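Local coordinates for N-acyl-D-glutamate deacylase (Bordetella bronchiseptica, PDB 3GIP), which catalyses the hydrolysis of N-acyl-D-glutamate to D-glutamate and a carboxylate, probably with the help of bound zinc, as a member of the amidohydrolase superfamily, at residues P60-V65 against A402-L407; I87-V92 against F412-R417. All blocks are in the same frame, centred on the assembly; numbering follows the deposited sequence.

After several N-terminal strands the chain reaches strand 57-64 and, beside it, the parallel strand 87-92, two neighbouring strands of the amidohydrolase barrel. More than 300 residues later helix 397-404, helix 406-412 and the loop that follows come back to both. Contact 1 closes the longer loop, bringing the junction of the two helices against 60-65; contact 2 closes the next, setting 412-417 against 87-92. Their segments alternate along the chain, so the closures cross and neither nests inside the other. With centres about 8 Å apart, the contacts are joined by backbone bonds between the strands and tie the first barrel strands to the junction of helices 397-404 and 406-412 and the loop after them.

Contact 1: residues P60-V65 against A402-L407; sequences PGFIDV and ARMTAL
Ile63 and Met404 are joined by the one hydrogen bond between segment 60-65, on strand 57-64, and the helix junction 402-407. Ile63 N donates to Met404 O over 2.8 Å, with an N-H...O angle of 163°, and the donor lies nearly on the line of the carbonyl, the C=O...N angle being 170°. The bond gives the carbonyl of Met404, at the break between helix 397-404 and helix 406-412, a backbone donor from the strand.

A Met-aromatic contact accompanies it. The Met404 and Phe62 side chains lie side by side and point the same way, and SD sits over one face of the Phe62 ring, 3.8 Å from the centroid and displaced toward the rim. Its closest ring atoms are CD1 and CE1, and Met404 CB also approaches CD1. The extended methionine chain, with SD anti to CA (chi2 174°), carries the sulfur out over the ring. Leu385 of helix 376-391 touches both side chains.

The strand belongs to the TIM-barrel-like fold of the amidohydrolase family, and the helix junction packs against it where the buried Pro60 makes an apolar contact with Thr405. The two side chains cross at about a right angle, Pro60 CB lying 3.5 Å from Thr405 CG2. The same methyl meets the carbonyl oxygens of Pro60 and Gly61, each at 3.4 Å, and approaches the Phe62 ring from its edge, close to the ring plane. Thr405 CG2 is anti to the carbonyl carbon, beside the backbone N; OG1 bonds back to Val401 O in the preceding helix, while CG2 faces the strand. Further along, the aliphatic side chain of Ile63 lies against two backbone carbonyl oxygens, CB and CG1 near Met404 O and CD1 within 3.7 Å of Thr405 O.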
# COMPACT_ATOMS: atom_id res chain seq x y z
N PRO A 60 -13.15 -8.59 8.36
CA PRO A 60 -12.73 -7.23 8.69
C PRO A 60 -12.40 -6.56 7.35
O PRO A 60 -11.95 -7.23 6.42
CB PRO A 60 -11.47 -7.42 9.53
CG PRO A 60 -11.54 -8.86 10.00
CD PRO A 60 -12.15 -9.57 8.83
N GLY A 61 -12.61 -5.25 7.25
CA GLY A 61 -12.28 -4.56 6.01
C GLY A 61 -10.81 -4.76 5.71
O GLY A 61 -9.99 -4.85 6.64
N PHE A 62 -10.44 -4.83 4.44
CA PHE A 62 -9.04 -5.03 4.09
C PHE A 62 -8.19 -3.78 4.29
O PHE A 62 -8.63 -2.66 4.04
CB PHE A 62 -8.91 -5.54 2.66
CG PHE A 62 -9.76 -6.75 2.36
CD1 PHE A 62 -9.95 -7.73 3.33
CD2 PHE A 62 -10.37 -6.90 1.12
CE1 PHE A 62 -10.73 -8.85 3.06
CE2 PHE A 62 -11.15 -8.02 0.84
CZ PHE A 62 -11.34 -8.99 1.81
N ILE A 63 -6.96 -4.00 4.74
CA ILE A 63 -6.02 -2.92 4.99
C ILE A 63 -4.92 -2.93 3.93
O ILE A 63 -4.09 -3.84 3.88
CB ILE A 63 -5.40 -3.06 6.40
CG1 ILE A 63 -6.51 -3.01 7.45
CG2 ILE A 63 -4.39 -1.94 6.64
CD1 ILE A 63 -6.03 -3.11 8.88
N ASP A 64 -4.94 -1.92 3.06
CA ASP A 64 -3.96 -1.78 1.99
C ASP A 64 -2.74 -1.10 2.57
O ASP A 64 -2.70 0.12 2.73
CB ASP A 64 -4.55 -0.93 0.86
CG ASP A 64 -3.65 -0.87 -0.35
OD1 ASP A 64 -2.55 -1.47 -0.32
OD2 ASP A 64 -4.05 -0.22 -1.34
N VAL A 65 -1.72 -1.90 2.89
CA VAL A 65 -0.51 -1.38 3.49
C VAL A 65 0.43 -0.65 2.54
O VAL A 65 1.40 -0.05 2.98
CB VAL A 65 0.27 -2.50 4.22
CG1 VAL A 65 -0.64 -3.19 5.23
CG2 VAL A 65 0.81 -3.51 3.21
N ALA A 402 -6.51 -13.02 7.22
CA ALA A 402 -5.64 -12.58 8.30
C ALA A 402 -4.50 -11.72 7.75
O ALA A 402 -4.12 -10.73 8.37
CB ALA A 402 -5.08 -13.79 9.05
N ARG A 403 -3.97 -12.09 6.59
CA ARG A 403 -2.88 -11.32 5.98
C ARG A 403 -3.32 -9.92 5.56
O ARG A 403 -2.50 -9.01 5.46
CB ARG A 403 -2.35 -12.02 4.72
CG ARG A 403 -1.83 -13.42 4.94
CD ARG A 403 -0.70 -13.44 5.96
NE ARG A 403 -0.07 -14.76 5.97
CZ ARG A 403 0.75 -15.20 5.03
NH1 ARG A 403 1.07 -14.42 4.00
NH2 ARG A 403 1.23 -16.43 5.10
N MET A 404 -4.62 -9.77 5.32
CA MET A 404 -5.18 -8.50 4.86
C MET A 404 -5.77 -7.66 5.98
O MET A 404 -6.14 -6.51 5.75
CB MET A 404 -6.32 -8.75 3.87
CG MET A 404 -5.97 -9.63 2.70
SD MET A 404 -7.44 -10.00 1.72
CE MET A 404 -6.64 -10.57 0.21
N THR A 405 -5.86 -8.22 7.17
CA THR A 405 -6.49 -7.51 8.27
C THR A 405 -5.69 -7.48 9.58
O THR A 405 -5.06 -6.48 9.91
CB THR A 405 -7.89 -8.10 8.54
OG1 THR A 405 -7.78 -9.50 8.84
CG2 THR A 405 -8.78 -7.93 7.30
N ALA A 406 -5.72 -8.59 10.31
CA ALA A 406 -5.01 -8.66 11.58
C ALA A 406 -3.51 -8.43 11.47
O ALA A 406 -2.94 -7.70 12.28
CB ALA A 406 -5.28 -10.00 12.26
N LEU A 407 -2.86 -9.05 10.49
CA LEU A 407 -1.41 -8.87 10.36
C LEU A 407 -1.06 -7.40 10.14
O LEU A 407 -0.18 -6.86 10.81
CB LEU A 407 -0.85 -9.75 9.24
CG LEU A 407 0.67 -9.73 9.04
CD1 LEU A 407 1.40 -10.14 10.32
CD2 LEU A 407 1.03 -10.66 7.89

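Contact 2: residues I87-V92 against F412-R417; sequences ITTVVV and FGFAER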
# COMPACT_ATOMS: atom_id res chain seq x y z
N ILE A 87 -11.34 -2.65 0.47
CA ILE A 87 -10.38 -1.94 1.32
C ILE A 87 -11.05 -0.86 2.17
O ILE A 87 -11.78 -0.02 1.64
CB ILE A 87 -9.28 -1.30 0.45
CG1 ILE A 87 -8.51 -2.40 -0.28
CG2 ILE A 87 -8.34 -0.47 1.30
CD1 ILE A 87 -7.62 -1.89 -1.40
N THR A 88 -10.79 -0.89 3.47
CA THR A 88 -11.36 0.08 4.41
C THR A 88 -10.32 0.98 5.07
O THR A 88 -10.66 1.97 5.73
CB THR A 88 -12.16 -0.62 5.52
OG1 THR A 88 -11.32 -1.58 6.18
CG2 THR A 88 -13.37 -1.33 4.95
N THR A 89 -9.05 0.63 4.92
CA THR A 89 -7.95 1.41 5.48
C THR A 89 -6.77 1.36 4.51
O THR A 89 -6.50 0.32 3.91
CB THR A 89 -7.46 0.84 6.84
OG1 THR A 89 -8.50 0.96 7.81
CG2 THR A 89 -6.23 1.60 7.33
N VAL A 90 -6.08 2.48 4.35
CA VAL A 90 -4.91 2.50 3.48
C VAL A 90 -3.76 3.20 4.18
O VAL A 90 -3.96 4.18 4.90
CB VAL A 90 -5.18 3.22 2.14
CG1 VAL A 90 -5.54 4.68 2.38
CG2 VAL A 90 -3.95 3.12 1.25
N VAL A 91 -2.56 2.67 3.99
CA VAL A 91 -1.36 3.27 4.55
C VAL A 91 -0.70 3.98 3.38
O VAL A 91 -0.28 3.35 2.41
CB VAL A 91 -0.40 2.20 5.12
CG1 VAL A 91 0.84 2.87 5.70
CG2 VAL A 91 -1.11 1.38 6.19
N VAL A 92 -0.63 5.31 3.45
CA VAL A 92 -0.03 6.10 2.38
C VAL A 92 1.37 6.60 2.76
O VAL A 92 1.84 6.35 3.87
CB VAL A 92 -0.91 7.33 2.03
CG1 VAL A 92 -2.32 6.87 1.65
CG2 VAL A 92 -0.98 8.28 3.22
N PHE A 412 1.42 -2.41 11.81
CA PHE A 412 1.32 -0.95 11.83
C PHE A 412 0.79 -0.35 13.13
O PHE A 412 0.76 0.87 13.28
CB PHE A 412 0.48 -0.49 10.64
CG PHE A 412 1.19 -0.61 9.33
CD1 PHE A 412 1.97 0.43 8.85
CD2 PHE A 412 1.15 -1.80 8.61
CE1 PHE A 412 2.71 0.30 7.68
CE2 PHE A 412 1.88 -1.95 7.43
CZ PHE A 412 2.66 -0.89 6.96
N GLY A 413 0.38 -1.21 14.06
CA GLY A 413 -0.09 -0.73 15.35
C GLY A 413 -1.50 -0.15 15.39
O GLY A 413 -1.75 0.80 16.13
N PHE A 414 -2.41 -0.72 14.61
CA PHE A 414 -3.78 -0.23 14.60
C PHE A 414 -4.61 -0.91 15.66
O PHE A 414 -5.02 -2.07 15.51
CB PHE A 414 -4.43 -0.46 13.23
CG PHE A 414 -3.73 0.22 12.10
CD1 PHE A 414 -3.17 1.48 12.27
CD2 PHE A 414 -3.65 -0.39 10.86
CE1 PHE A 414 -2.54 2.12 11.21
CE2 PHE A 414 -3.02 0.25 9.79
CZ PHE A 414 -2.46 1.51 9.98
N ALA A 415 -4.87 -0.19 16.75
CA ALA A 415 -5.67 -0.73 17.83
C ALA A 415 -7.14 -0.71 17.44
O ALA A 415 -7.61 0.22 16.79
CB ALA A 415 -5.45 0.09 19.10
N GLU A 416 -7.85 -1.77 17.82
CA GLU A 416 -9.27 -1.90 17.55
C GLU A 416 -9.64 -1.94 16.07
O GLU A 416 -10.73 -1.52 15.69
CB GLU A 416 -10.04 -0.78 18.26
CG GLU A 416 -9.82 -0.76 19.76
CD GLU A 416 -10.25 -2.06 20.42
OE1 GLU A 416 -9.84 -2.31 21.57
OE2 GLU A 416 -10.99 -2.84 19.79
N ARG A 417 -8.73 -2.45 15.25
CA ARG A 417 -8.98 -2.60 13.82
C ARG A 417 -8.34 -3.87 13.30
O ARG A 417 -7.44 -4.42 13.93
CB ARG A 417 -8.41 -1.41 13.03
CG ARG A 417 -9.20 -0.13 13.19
CD ARG A 417 -8.70 0.96 12.27
NE ARG A 417 -9.19 2.26 12.73
CZ ARG A 417 -10.43 2.69 12.56
NH1 ARG A 417 -11.32 1.95 11.92
NH2 ARG A 417 -10.79 3.87 13.07
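Phe412 meets Val91 tip to tip, the aromatic ring coming up to both methyls of the valine. Val91 CG2 stands over the centre of the ring in a CH-pi contact, 4.2 Å from the centroid and 11° off the ring normal, while CG1 packs against CE1 at 3.7 Å. With CG1 anti to the backbone N (chi1 -180°), CG2 is placed over the ring centre and CG1 out beyond the rim at CE1.

Gly413, with positive phi, ends the helical conformation and turns the chain toward Phe414. Phe412 CB sits over one face of the Phe414 ring, toward its rim. Phe414 CZ lies 4.0 Å from Val91 CG2, which comes to the ring edge near its plane, so one methyl serves both phenylalanines. Thr89 CG2 approaches CE2 more loosely.

A type II turn from Phe414 to Arg417 then brings Arg417 back, its CD 4.5 Å from Thr89 OG1. The guanidinium forms a salt bridge with Asp427 through NH1 and a cation-pi contact with Trp425.

The loop after helix 406-412 thus packs on strand 87-92 between its neighbours: Phe414 touches Ile63 of strand 57-64 and Ala141 of strand 139-145.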